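Insecticyanin A form (Manduca sexta, PDB 1Z24) binds the bile pigment biliverdin IX gamma in a lipocalin pocket, giving a blue protein that, mixed with carotene-bearing lipoproteins, colours hornworms green as camouflage. Local coordinates at residues H28-P34 and K164-F170; Q40-A46 and Y58-N64. All blocks are in the same frame, centred on the assembly; numbering follows the deposited sequence.

Contact 1: residues H28-P34 and K164-F170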
# COMPACT_ATOMS: atom_id res chain seq x y z
N HIS A 28 7.77 -24.45 12.31
CA HIS A 28 6.53 -25.07 11.95
C HIS A 28 5.62 -24.02 11.36
O HIS A 28 5.53 -22.89 11.86
CB HIS A 28 5.78 -25.66 13.14
CG HIS A 28 6.67 -26.62 13.86
ND1 HIS A 28 7.67 -26.17 14.69
CD2 HIS A 28 6.68 -28.00 13.85
CE1 HIS A 28 8.27 -27.26 15.15
NE2 HIS A 28 7.70 -28.38 14.68
N GLU A 29 4.96 -24.39 10.26
CA GLU A 29 4.06 -23.44 9.62
C GLU A 29 2.69 -23.56 10.27
O GLU A 29 1.94 -24.42 9.90
CB GLU A 29 4.01 -23.78 8.13
CG GLU A 29 2.90 -22.96 7.45
CD GLU A 29 2.84 -23.33 6.03
OE1 GLU A 29 3.65 -22.92 5.20
OE2 GLU A 29 1.89 -24.18 5.79
N ILE A 30 2.39 -22.74 11.26
CA ILE A 30 1.14 -22.81 11.97
C ILE A 30 0.05 -22.44 11.03
O ILE A 30 -1.03 -22.99 11.02
CB ILE A 30 1.20 -21.80 13.12
CG1 ILE A 30 2.24 -22.22 14.12
CG2 ILE A 30 -0.13 -21.72 13.83
CD1 ILE A 30 2.02 -23.63 14.58
N ALA A 31 0.33 -21.47 10.21
CA ALA A 31 -0.71 -21.07 9.27
C ALA A 31 -0.08 -20.32 8.15
O ALA A 31 1.05 -19.82 8.30
CB ALA A 31 -1.74 -20.16 9.88
N LYS A 32 -0.79 -20.21 7.02
CA LYS A 32 -0.23 -19.45 5.90
C LYS A 32 -1.35 -18.88 5.05
O LYS A 32 -2.47 -19.31 5.24
CB LYS A 32 0.52 -20.41 4.92
CG LYS A 32 -0.39 -21.56 4.40
CD LYS A 32 0.22 -22.39 3.26
CE LYS A 32 -0.58 -23.69 2.95
NZ LYS A 32 -0.40 -24.63 4.05
N LEU A 33 -1.03 -17.93 4.13
CA LEU A 33 -2.02 -17.44 3.21
C LEU A 33 -1.93 -18.50 2.08
O LEU A 33 -0.84 -19.13 1.99
CB LEU A 33 -1.67 -16.07 2.63
CG LEU A 33 -1.78 -14.90 3.63
CD1 LEU A 33 -1.61 -13.58 2.88
CD2 LEU A 33 -3.07 -14.85 4.38
N PRO A 34 -2.97 -18.74 1.29
CA PRO A 34 -2.87 -19.73 0.25
C PRO A 34 -1.68 -19.50 -0.69
O PRO A 34 -1.36 -18.35 -0.99
CB PRO A 34 -4.06 -19.48 -0.66
CG PRO A 34 -5.04 -18.68 0.10
CD PRO A 34 -4.29 -18.11 1.26
N LYS A 164 -7.45 -14.25 6.30
CA LYS A 164 -7.30 -15.17 5.20
C LYS A 164 -6.32 -16.27 5.55
O LYS A 164 -6.02 -17.08 4.72
CB LYS A 164 -6.78 -14.38 4.07
CG LYS A 164 -7.81 -13.38 3.58
CD LYS A 164 -9.04 -14.11 3.10
CE LYS A 164 -10.17 -13.21 2.60
NZ LYS A 164 -9.98 -12.78 1.21
N PHE A 165 -5.78 -16.33 6.76
CA PHE A 165 -4.83 -17.40 7.10
C PHE A 165 -5.49 -18.77 7.16
O PHE A 165 -6.63 -18.95 7.53
CB PHE A 165 -4.08 -17.23 8.40
CG PHE A 165 -2.91 -16.28 8.34
CD1 PHE A 165 -1.75 -16.65 7.67
CD2 PHE A 165 -2.97 -15.03 8.94
CE1 PHE A 165 -0.68 -15.76 7.59
CE2 PHE A 165 -1.93 -14.12 8.88
CZ PHE A 165 -0.78 -14.51 8.20
N ILE A 166 -4.74 -19.77 6.79
CA ILE A 166 -5.22 -21.13 6.80
C ILE A 166 -4.31 -21.94 7.69
O ILE A 166 -3.11 -21.99 7.43
CB ILE A 166 -5.21 -21.70 5.41
CG1 ILE A 166 -6.31 -21.05 4.56
CG2 ILE A 166 -5.52 -23.18 5.55
CD1 ILE A 166 -5.85 -21.07 3.11
N SER A 167 -4.88 -22.58 8.72
CA SER A 167 -4.12 -23.37 9.71
C SER A 167 -3.58 -24.66 9.18
O SER A 167 -4.28 -25.31 8.42
CB SER A 167 -4.99 -23.55 10.91
OG SER A 167 -4.89 -22.41 11.75
N ASN A 168 -2.34 -25.01 9.55
CA ASN A 168 -1.72 -26.25 9.11
C ASN A 168 -1.99 -27.37 10.16
O ASN A 168 -2.59 -27.14 11.19
CB ASN A 168 -0.24 -26.18 8.86
CG ASN A 168 0.10 -27.19 7.80
OD1 ASN A 168 -0.38 -28.34 7.80
ND2 ASN A 168 0.88 -26.74 6.86
N ASP A 169 -1.57 -28.57 9.94
CA ASP A 169 -1.87 -29.58 10.91
C ASP A 169 -0.65 -30.36 11.21
O ASP A 169 0.10 -30.78 10.32
CB ASP A 169 -3.07 -30.42 10.36
CG ASP A 169 -3.50 -31.72 11.07
OD1 ASP A 169 -4.17 -32.57 10.51
OD2 ASP A 169 -3.04 -31.90 12.28
N PHE A 170 -0.47 -30.52 12.50
CA PHE A 170 0.66 -31.23 13.04
C PHE A 170 0.28 -32.46 13.89
O PHE A 170 1.04 -32.88 14.75
CB PHE A 170 1.56 -30.24 13.86
CG PHE A 170 2.14 -29.22 12.89
CD1 PHE A 170 3.33 -29.48 12.20
CD2 PHE A 170 1.44 -28.04 12.63
CE1 PHE A 170 3.81 -28.57 11.27
CE2 PHE A 170 1.91 -27.10 11.71
CZ PHE A 170 3.10 -27.39 11.03

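Contact 2: residues Q40-A46 and Y58-N64. With BLV (biliverdin IX gamma chromophore), chain B.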
# COMPACT_ATOMS: atom_id res chain seq x y z
N GLN A 40 -1.38 -28.34 -0.57
CA GLN A 40 -1.70 -29.71 -0.17
C GLN A 40 -0.86 -30.38 0.90
O GLN A 40 -1.26 -31.40 1.41
CB GLN A 40 -1.60 -30.59 -1.42
CG GLN A 40 -2.90 -30.86 -2.21
CD GLN A 40 -2.67 -31.98 -3.30
OE1 GLN A 40 -2.78 -33.22 -3.01
NE2 GLN A 40 -2.33 -31.57 -4.55
N GLY A 41 0.31 -29.83 1.24
CA GLY A 41 1.18 -30.41 2.25
C GLY A 41 0.72 -30.16 3.68
O GLY A 41 0.09 -29.16 4.02
N LYS A 42 1.03 -31.06 4.57
CA LYS A 42 0.63 -30.85 5.93
C LYS A 42 1.84 -31.11 6.74
O LYS A 42 2.78 -31.59 6.13
CB LYS A 42 -0.49 -31.77 6.34
CG LYS A 42 -1.52 -31.69 5.25
CD LYS A 42 -2.90 -31.24 5.73
CE LYS A 42 -3.76 -32.47 6.03
NZ LYS A 42 -4.54 -33.01 4.89
N CYS A 43 1.77 -30.77 8.03
CA CYS A 43 2.90 -30.98 8.88
C CYS A 43 4.09 -30.30 8.25
O CYS A 43 5.18 -30.83 8.24
CB CYS A 43 3.20 -32.48 8.96
SG CYS A 43 4.43 -32.89 10.18
N THR A 44 3.84 -29.12 7.67
CA THR A 44 4.87 -28.34 7.00
C THR A 44 5.89 -27.69 7.94
O THR A 44 5.53 -26.90 8.80
CB THR A 44 4.20 -27.24 6.23
OG1 THR A 44 3.29 -27.88 5.47
CG2 THR A 44 5.19 -26.53 5.29
N ILE A 45 7.17 -28.02 7.74
CA ILE A 45 8.19 -27.46 8.57
C ILE A 45 9.41 -27.06 7.74
O ILE A 45 9.87 -27.76 6.85
CB ILE A 45 8.62 -28.57 9.50
CG1 ILE A 45 7.40 -29.19 10.17
CG2 ILE A 45 9.72 -28.11 10.47
CD1 ILE A 45 7.79 -30.33 11.10
N ALA A 46 9.94 -25.92 8.05
CA ALA A 46 11.13 -25.43 7.36
C ALA A 46 12.25 -25.45 8.37
O ALA A 46 12.12 -24.83 9.44
CB ALA A 46 10.93 -24.00 6.83
N TYR A 58 16.23 -27.20 4.80
CA TYR A 58 15.63 -28.46 4.63
C TYR A 58 14.12 -28.20 4.81
O TYR A 58 13.64 -27.90 5.90
CB TYR A 58 16.15 -29.48 5.66
CG TYR A 58 15.42 -30.80 5.48
CD1 TYR A 58 15.90 -31.76 4.59
CD2 TYR A 58 14.28 -31.12 6.20
CE1 TYR A 58 15.26 -32.97 4.37
CE2 TYR A 58 13.62 -32.34 6.01
CZ TYR A 58 14.12 -33.26 5.10
OH TYR A 58 13.53 -34.46 4.94
N ASN A 59 13.36 -28.30 3.73
CA ASN A 59 11.94 -28.09 3.83
C ASN A 59 11.19 -29.39 3.58
O ASN A 59 11.53 -30.19 2.69
CB ASN A 59 11.42 -27.17 2.69
CG ASN A 59 11.58 -25.66 2.81
OD1 ASN A 59 11.73 -25.08 3.94
ND2 ASN A 59 11.58 -25.00 1.58
N SER A 60 10.14 -29.60 4.35
CA SER A 60 9.37 -30.77 4.16
C SER A 60 7.93 -30.65 4.58
O SER A 60 7.54 -29.84 5.41
CB SER A 60 9.96 -32.00 4.89
OG SER A 60 9.67 -32.00 6.29
N PHE A 61 7.17 -31.54 4.00
CA PHE A 61 5.78 -31.66 4.27
C PHE A 61 5.34 -33.04 3.87
O PHE A 61 6.09 -33.80 3.24
CB PHE A 61 4.87 -30.54 3.83
CG PHE A 61 4.82 -30.26 2.36
CD1 PHE A 61 4.99 -31.25 1.37
CD2 PHE A 61 4.53 -28.96 1.94
CE1 PHE A 61 4.89 -30.96 0.01
CE2 PHE A 61 4.40 -28.65 0.57
CZ PHE A 61 4.59 -29.65 -0.40
N VAL A 62 4.14 -33.35 4.23
CA VAL A 62 3.56 -34.64 3.92
C VAL A 62 2.27 -34.55 3.08
O VAL A 62 1.31 -33.82 3.38
CB VAL A 62 3.29 -35.45 5.24
CG1 VAL A 62 2.75 -36.84 4.95
CG2 VAL A 62 4.54 -35.62 6.12
N SER A 63 2.26 -35.34 2.00
CA SER A 63 1.13 -35.45 1.10
C SER A 63 0.89 -36.93 0.94
O SER A 63 1.80 -37.66 0.54
CB SER A 63 1.33 -34.73 -0.26
OG SER A 63 1.97 -33.49 0.04
N ASN A 64 -0.31 -37.38 1.32
CA ASN A 64 -0.72 -38.77 1.22
C ASN A 64 0.28 -39.80 1.63
O ASN A 64 0.56 -40.72 0.86
CB ASN A 64 -1.18 -39.15 -0.21
CG ASN A 64 -2.16 -38.13 -0.76
OD1 ASN A 64 -1.92 -37.34 -1.74
ND2 ASN A 64 -3.29 -38.14 -0.06
NA BLV B . 7.72 -20.40 -0.86
C1A BLV B . 7.48 -19.90 -2.10
C2A BLV B . 7.91 -18.53 -2.26
C3A BLV B . 8.46 -18.17 -1.07
C4A BLV B . 8.32 -19.36 -0.19
CMA BLV B . 9.04 -16.79 -0.59
OA BLV B . 6.96 -20.56 -2.97
CAA BLV B . 7.73 -17.70 -3.47
CBA BLV B . 6.28 -17.32 -3.40
CGA BLV B . 5.90 -16.62 -4.71
O1A BLV B . 5.78 -15.42 -4.78
O2A BLV B . 5.75 -17.27 -5.69
CHB BLV B . 8.73 -19.36 1.14
NB BLV B . 8.25 -21.65 1.84
C1B BLV B . 8.50 -20.32 2.11
C2B BLV B . 8.52 -20.08 3.53
C3B BLV B . 8.28 -21.26 4.10
C4B BLV B . 8.09 -22.24 3.03
CMB BLV B . 8.79 -18.74 4.21
CAB BLV B . 8.19 -21.52 5.57
CBB BLV B . 7.17 -22.37 5.92
CHC BLV B . 7.86 -23.61 3.27
NC BLV B . 7.54 -24.67 1.12
C1C BLV B . 7.82 -24.69 2.45
C2C BLV B . 8.02 -26.07 2.93
C3C BLV B . 7.92 -26.94 1.93
C4C BLV B . 7.61 -26.04 0.74
CMC BLV B . 8.40 -26.40 4.30
CAC BLV B . 8.02 -28.47 1.82
CBC BLV B . 8.36 -29.07 0.65
CHD BLV B . 7.31 -26.50 -0.58
ND BLV B . 8.31 -24.65 -1.87
C1D BLV B . 7.63 -25.90 -1.78
C2D BLV B . 7.38 -26.44 -3.15
C3D BLV B . 7.90 -25.54 -4.05
C4D BLV B . 8.46 -24.47 -3.24
CMD BLV B . 6.68 -27.71 -3.53
OD BLV B . 9.02 -23.51 -3.72
CAD BLV B . 7.90 -25.65 -5.53
CBD BLV B . 9.28 -26.08 -5.97
CGD BLV B . 9.43 -26.01 -7.53
O1D BLV B . 9.25 -26.98 -8.19
O2D BLV B . 9.71 -24.96 -8.10

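Contact 1: residues H28-P34 and K164-F170
Start at H28, on the first strand of the lipocalin barrel: its imidazole turns an edge toward the face of the F170 ring, an offset edge-to-face pair with centroids 5.5 Å apart and planes at 77°, while ND1 is held by the backbone O of S136. E29 carries the polar part of the contact. E29 OE2 accepts a hydrogen bond from N168 ND2 (3.0 Å) and forms a salt bridge with K32 NZ (2.9 Å), so one carboxylate oxygen ties the strand to the incoming chain and to K32, three residues further along the same strand. E29 also lines the biliverdin pocket, so the strand pairing and the pigment site meet at this residue. I30 gives its carbonyl: I30 O receives N168 N at 2.8 Å. At A31 the two chains form an antiparallel non-hydrogen-bonded pair with S167, and A31 CB packs on F165 CB at 4.0 Å. K32 and I166 make the hydrogen-bonded pair that follows, K32 N to I166 O at 3.0 Å and I166 N to K32 O at 2.8 Å. Beyond the strand, L33 CD2 sits over the face of the F165 ring, 4.1 Å from its centroid, in a CH-pi contact, and P34 CD meets I166 CD1 at 3.8 Å. The short strand 166-167 thus lies antiparallel along one edge of the end of strand 25-32. Strand 127-136 pairs along the other edge: I30 and A31 both face I134 in a classic beta bulge, F165 leans on I134 as well, and strand 44-50 pairs with strand 25-32 near E29.

Contact 2: residues Q40-A46 and Y58-N64
The biliverdin pocket is lined here by two neighbouring barrel strands. I45 O and T44 CG2 lie 3.2 and 3.4 Å from BLV CMC, N59 CB is 3.5 Å from the same methyl carbon, and S60 N and F61 CD2 are each 3.5 Å from BLV CAC. The F61 ring is sandwiched: BLV CAC lies over one face, and G41 CA covers the opposite one, 3.8 Å from the ring centroid in a CH-pi contact. A side chain on residue 41 would run into the ring, so glycine suits this spot. The strands belong to the antiparallel hairpin of 44-50 and 55-63, part of the up-and-down meander of the lipocalin barrel; the axes of 44-46 and 58-63 come within 5.0 Å at 174°. I45 pairs with S60 through I45 N to S60 O (3.0 Å) and S60 N to I45 O (3.1 Å). Further along, K42 pairs with V62 through K42 N to V62 O (3.0 Å) and V62 N to K42 O (2.9 Å). Between these pairs the register slips by one residue, a beta bulge, where the chain turns a corner at C43. There C43 CB approaches V62 CG2 at 4.4 Å, and its sulfur forms the disulfide to C175.

Overall arrangement
Contacts 1 and 2 have centres about 11 Å apart and touch directly, both being parts of the same curled barrel sheet. Strand 25-32 of contact 1 is followed in the chain by strand 44-50 of contact 2, and the two pair antiparallel, with E29 N 3.0 Å from T44 O in a probable hydrogen bond. N168 OD1, 3.3 Å from C43 N, adds a weak hydrogen bond. Both segments of contact 2 fall between those of contact 1 in sequence, which are separated by most of the barrel; contact 1 brings residues from after helix 144-154 back onto the first barrel strand. Both contacts contribute to the biliverdin pocket, contact 1 through E29 and contact 2 through six residues.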